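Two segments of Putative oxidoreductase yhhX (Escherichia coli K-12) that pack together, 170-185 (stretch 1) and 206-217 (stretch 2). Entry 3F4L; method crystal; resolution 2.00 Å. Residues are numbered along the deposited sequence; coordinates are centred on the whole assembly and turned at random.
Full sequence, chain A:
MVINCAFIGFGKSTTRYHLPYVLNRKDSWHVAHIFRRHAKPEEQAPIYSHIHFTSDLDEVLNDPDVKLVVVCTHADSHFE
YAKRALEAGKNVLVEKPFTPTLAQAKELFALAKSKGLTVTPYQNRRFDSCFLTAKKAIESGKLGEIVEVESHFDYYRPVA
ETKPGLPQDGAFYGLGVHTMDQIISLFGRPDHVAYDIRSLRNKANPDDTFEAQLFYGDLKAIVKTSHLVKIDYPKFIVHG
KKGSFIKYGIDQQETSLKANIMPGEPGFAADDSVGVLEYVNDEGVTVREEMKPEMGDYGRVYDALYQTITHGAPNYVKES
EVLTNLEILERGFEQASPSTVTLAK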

# COMPACT_ATOMS: atom_id res chain seq x y z
N GLY A 170 -2.92 -11.99 17.99
CA GLY A 170 -3.11 -11.72 16.57
C GLY A 170 -1.85 -11.63 15.74
O GLY A 170 -0.74 -11.75 16.25
N ALA A 171 -2.04 -11.39 14.44
CA ALA A 171 -0.95 -11.28 13.49
C ALA A 171 -0.08 -10.04 13.68
O ALA A 171 1.13 -10.09 13.42
N PHE A 172 -0.68 -8.94 14.13
CA PHE A 172 0.07 -7.71 14.34
C PHE A 172 1.16 -7.90 15.40
O PHE A 172 2.32 -7.56 15.17
N TYR A 173 0.80 -8.47 16.54
CA TYR A 173 1.79 -8.73 17.58
C TYR A 173 2.70 -9.86 17.10
O TYR A 173 3.92 -9.81 17.26
N GLY A 174 2.09 -10.88 16.51
CA GLY A 174 2.83 -12.05 16.04
C GLY A 174 3.88 -11.83 14.97
O GLY A 174 5.03 -12.25 15.12
N LEU A 175 3.50 -11.18 13.88
CA LEU A 175 4.44 -10.94 12.78
C LEU A 175 4.91 -9.50 12.67
O LEU A 175 6.04 -9.23 12.23
N GLY A 176 4.04 -8.58 13.06
CA GLY A 176 4.39 -7.17 12.99
C GLY A 176 5.61 -6.84 13.83
O GLY A 176 6.39 -5.95 13.48
N VAL A 177 5.79 -7.56 14.93
CA VAL A 177 6.93 -7.31 15.80
C VAL A 177 8.24 -7.39 15.01
O VAL A 177 9.15 -6.60 15.24
N HIS A 178 8.31 -8.33 14.06
CA HIS A 178 9.50 -8.51 13.23
C HIS A 178 9.62 -7.52 12.07
O HIS A 178 10.67 -6.94 11.84
N THR A 179 8.54 -7.37 11.32
CA THR A 179 8.58 -6.46 10.19
C THR A 179 8.73 -5.01 10.62
O THR A 179 9.46 -4.25 9.98
N MSE A 180 8.09 -4.61 11.72
CA MSE A 180 8.23 -3.23 12.18
C MSE A 180 9.62 -3.00 12.75
O MSE A 180 10.17 -1.91 12.63
N ASP A 181 10.19 -4.03 13.38
CA ASP A 181 11.54 -3.93 13.93
C ASP A 181 12.54 -3.61 12.82
O ASP A 181 13.47 -2.81 13.01
N GLN A 182 12.36 -4.22 11.65
CA GLN A 182 13.26 -3.96 10.53
C GLN A 182 13.19 -2.48 10.13
O GLN A 182 14.21 -1.85 9.90
N ILE A 183 11.97 -1.95 10.05
CA ILE A 183 11.80 -0.54 9.67
C ILE A 183 12.42 0.36 10.73
O ILE A 183 13.12 1.33 10.42
N ILE A 184 12.17 0.03 11.99
CA ILE A 184 12.71 0.82 13.09
C ILE A 184 14.25 0.80 13.09
O ILE A 184 14.88 1.82 13.34
N SER A 185 14.85 -0.35 12.78
CA SER A 185 16.31 -0.43 12.76
C SER A 185 16.90 0.46 11.66
O SER A 185 18.05 0.87 11.75
N PRO A 206 -8.54 -13.40 16.67
CA PRO A 206 -7.83 -12.12 16.76
C PRO A 206 -7.46 -11.73 15.32
O PRO A 206 -7.61 -12.53 14.40
N ASP A 207 -6.97 -10.51 15.12
CA ASP A 207 -6.60 -10.03 13.79
C ASP A 207 -5.65 -10.96 13.03
O ASP A 207 -4.75 -11.56 13.61
N ASP A 208 -5.86 -11.05 11.71
CA ASP A 208 -5.01 -11.86 10.84
C ASP A 208 -4.59 -11.03 9.64
O ASP A 208 -4.01 -11.54 8.69
N THR A 209 -4.89 -9.75 9.71
CA THR A 209 -4.60 -8.82 8.63
C THR A 209 -4.24 -7.46 9.23
O THR A 209 -4.94 -6.98 10.12
N PHE A 210 -3.16 -6.86 8.75
CA PHE A 210 -2.78 -5.56 9.25
C PHE A 210 -1.89 -4.79 8.31
O PHE A 210 -1.22 -5.36 7.45
N GLU A 211 -1.91 -3.47 8.47
CA GLU A 211 -1.06 -2.58 7.71
C GLU A 211 -0.74 -1.42 8.64
O GLU A 211 -1.64 -0.72 9.11
N ALA A 212 0.53 -1.26 8.95
CA ALA A 212 0.97 -0.17 9.81
C ALA A 212 1.79 0.75 8.94
O ALA A 212 2.63 0.31 8.16
N GLN A 213 1.53 2.05 9.07
CA GLN A 213 2.25 3.05 8.30
C GLN A 213 3.00 3.93 9.27
O GLN A 213 2.39 4.61 10.11
N LEU A 214 4.32 3.91 9.18
CA LEU A 214 5.17 4.70 10.06
C LEU A 214 5.69 5.90 9.30
O LEU A 214 6.32 5.76 8.26
N PHE A 215 5.44 7.10 9.84
CA PHE A 215 5.88 8.31 9.17
C PHE A 215 7.12 8.93 9.80
O PHE A 215 7.19 9.10 11.01
N TYR A 216 8.11 9.24 8.96
CA TYR A 216 9.33 9.88 9.42
C TYR A 216 9.47 11.11 8.54
O TYR A 216 10.05 11.06 7.46
N GLY A 217 8.91 12.22 9.01
CA GLY A 217 8.94 13.43 8.22
C GLY A 217 8.13 13.16 6.97
O GLY A 217 6.97 12.75 7.06

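The helix that begins at Ala-171 lies across strand 209-216 at 45°, the two axes approaching to 8.4 Å, and together the stretches bury 585 Å². Alternation along the strand sets the pattern: Phe-210, Ala-212, Leu-214 and Tyr-216 direct their CA-to-CB bonds toward the helix, whereas those of Thr-209 and Glu-211 point away.

The largest bump is Phe-210. Its ring (chi1 p, 73°) enters a hollow in the first turns of the helix, where the small residues Ala-171 and Gly-176 leave room for it. Atom CZ of Phe-210 comes to 3.5 Å from CA of Gly-176; a CB on this glycine would sit tightly against the ring and would also clash with O of Phe-172. Nearby, CE1 of Phe-210 lies 3.3 Å from the carbonyl O of Ala-171, while CB of Ala-171 is 4.1 Å from CD1 of Phe-210. Phe-172, in the t rotamer, covers one face of the Phe-210 ring, its CD1 3.5 Å from CD2 of Phe-210. The two rings meet obliquely, their planes at 53° and centroids 5.0 Å apart. OG1 of Thr-179 approaches the edge of the Phe-210 ring, 4.3 Å from CZ.

Ala-212 is a shallow step after this bulky residue, and larger helix side chains reach across to it. CE1 of Phe-172 lies 4.0 Å from CB of Ala-212, and SE of Met-180, a selenomethionine with chi angles m, t, m, lies 4.1 Å from the same CB. SE of Met-180 also lies 4.3 Å from CD1 of Leu-214. Leu-214 (m, p) extends its other methyl, CD2, to 4.1 Å from CG2 of Ile-183 and 4.4 Å from CG1 of Ile-184. Farther along, Tyr-216 (chi1 m) brings CE1 to 4.1 Å from CG2 of Ile-183, closing the apolar row, while its OH finds a polar partner elsewhere in the structure.

Polar contacts concentrate where the helix starts. Asp-207 (chi1 p) has a CA-to-CB bond directed sideways, but its carboxylate comes nearer to the helix. O of Asp-207 accepts a hydrogen bond from N of Ala-171 (2.8 Å), and OD2 of Asp-207 accepts one from N of Phe-172 (2.9 Å), so main chain and side chain together engage two successive amides of the first turn. Water 1 extends this arrangement, accepting from N of Tyr-173 at 2.7 Å and donating to OD1 of Asp-207 at 3.0 Å. Gly-170, at the N-cap position, fits closely here: its CA is 3.3 Å from OD1 of Asp-207, and a CB would clash with that oxygen.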

# COMPACT_ATOMS: atom_id res chain seq x y z
CB ALA A 171 -1.51 -11.30 12.06
CB PHE A 172 -0.88 -6.57 14.74
CG PHE A 172 -0.24 -5.21 14.70
CD1 PHE A 172 0.69 -4.89 13.71
CD2 PHE A 172 -0.58 -4.23 15.63
CE1 PHE A 172 1.26 -3.62 13.65
CE2 PHE A 172 -0.02 -2.96 15.57
CZ PHE A 172 0.90 -2.66 14.58
CB TYR A 173 1.13 -9.15 18.90
CG TYR A 173 0.89 -8.02 19.88
CD1 TYR A 173 -0.17 -7.12 19.71
CD2 TYR A 173 1.73 -7.85 20.97
CE1 TYR A 173 -0.37 -6.07 20.62
CE2 TYR A 173 1.54 -6.81 21.88
CZ TYR A 173 0.50 -5.93 21.70
OH TYR A 173 0.36 -4.90 22.59
CB LEU A 175 3.80 -11.35 11.45
CG LEU A 175 3.85 -12.85 11.14
CD1 LEU A 175 5.30 -13.30 11.07
CD2 LEU A 175 3.10 -13.62 12.21
CB VAL A 177 6.96 -8.30 17.02
CG1 VAL A 177 7.29 -9.73 16.56
CG2 VAL A 177 7.98 -7.83 18.05
CB HIS A 178 9.52 -9.91 12.65
CG HIS A 178 9.81 -10.97 13.65
ND1 HIS A 178 9.03 -12.11 13.77
CD2 HIS A 178 10.81 -11.11 14.55
CE1 HIS A 178 9.55 -12.89 14.70
NE2 HIS A 178 10.63 -12.31 15.19
CB THR A 179 7.35 -6.68 9.29
OG1 THR A 179 6.15 -6.59 10.07
CG2 THR A 179 7.43 -8.05 8.64
CB MSE A 180 7.17 -2.88 13.24
CG MSE A 180 5.75 -2.73 12.69
SE MSE A 180 4.70 -1.51 13.79
CE MSE A 180 4.71 -2.54 15.43
CB ASP A 181 11.95 -5.23 14.61
CG ASP A 181 13.41 -5.23 15.02
OD1 ASP A 181 13.75 -4.57 16.04
OD2 ASP A 181 14.22 -5.87 14.32
CB GLN A 182 12.88 -4.82 9.32
CG GLN A 182 13.08 -6.31 9.54
CD GLN A 182 12.66 -7.13 8.33
OE1 GLN A 182 11.64 -6.87 7.71
NE2 GLN A 182 13.46 -8.16 8.00
CB ILE A 183 10.30 -0.18 9.48
CG1 ILE A 183 9.70 -0.98 8.32
CG2 ILE A 183 10.15 1.31 9.21
CD1 ILE A 183 10.53 -0.90 7.02
CB ILE A 184 12.13 0.31 14.44
CG1 ILE A 184 10.65 0.70 14.53
CG2 ILE A 184 12.92 0.86 15.60
CD1 ILE A 184 9.88 -0.02 15.60
CB SER A 185 16.77 -1.88 12.53
OG SER A 185 16.65 -2.23 11.16
CB PRO A 206 -6.59 -12.48 17.59
CG PRO A 206 -7.11 -13.59 18.49
CD PRO A 206 -7.89 -14.43 17.51
CB ASP A 207 -5.96 -8.65 13.89
CG ASP A 207 -4.60 -8.70 14.56
OD1 ASP A 207 -4.53 -8.85 15.80
OD2 ASP A 207 -3.58 -8.60 13.83
CB ASP A 208 -5.77 -13.11 10.35
CG ASP A 208 -7.01 -12.75 9.54
OD1 ASP A 208 -7.21 -11.56 9.21
OD2 ASP A 208 -7.78 -13.68 9.22
CB THR A 209 -5.85 -8.63 7.76
OG1 THR A 209 -6.38 -9.91 7.40
CG2 THR A 209 -5.52 -7.83 6.50
CB PHE A 210 -2.09 -5.67 10.62
CG PHE A 210 -0.69 -6.22 10.57
CD1 PHE A 210 -0.44 -7.57 10.84
CD2 PHE A 210 0.39 -5.41 10.25
CE1 PHE A 210 0.85 -8.08 10.80
CE2 PHE A 210 1.69 -5.91 10.20
CZ PHE A 210 1.92 -7.25 10.48
CB GLU A 211 -1.76 -2.03 6.46
CG GLU A 211 -0.83 -1.12 5.65
CD GLU A 211 -1.46 -0.56 4.39
OE1 GLU A 211 -2.25 -1.28 3.74
OE2 GLU A 211 -1.15 0.61 4.05
CB ALA A 212 1.80 -0.71 10.97
CB GLN A 213 1.28 3.88 7.47
CG GLN A 213 0.46 3.03 6.50
CD GLN A 213 -0.35 3.84 5.52
OE1 GLN A 213 -0.95 3.29 4.59
NE2 GLN A 213 -0.39 5.16 5.71
CB LEU A 214 6.34 3.85 10.57
CG LEU A 214 6.00 2.73 11.57
CD1 LEU A 214 5.07 1.71 10.94
CD2 LEU A 214 7.30 2.06 12.03
CB PHE A 215 4.75 9.34 9.16
CG PHE A 215 3.50 8.86 8.50
CD1 PHE A 215 2.71 7.88 9.10
CD2 PHE A 215 3.10 9.38 7.27
CE1 PHE A 215 1.54 7.43 8.50
CE2 PHE A 215 1.93 8.93 6.66
CZ PHE A 215 1.15 7.95 7.28
CB TYR A 216 10.55 8.97 9.24
CG TYR A 216 10.47 7.65 9.98
CD1 TYR A 216 9.81 6.55 9.42
CD2 TYR A 216 11.07 7.49 11.23
CE1 TYR A 216 9.76 5.32 10.09
CE2 TYR A 216 11.03 6.27 11.90
CZ TYR A 216 10.38 5.18 11.32
OH TYR A 216 10.36 3.96 11.97
O HOH W 1 -1.85 -8.63 17.09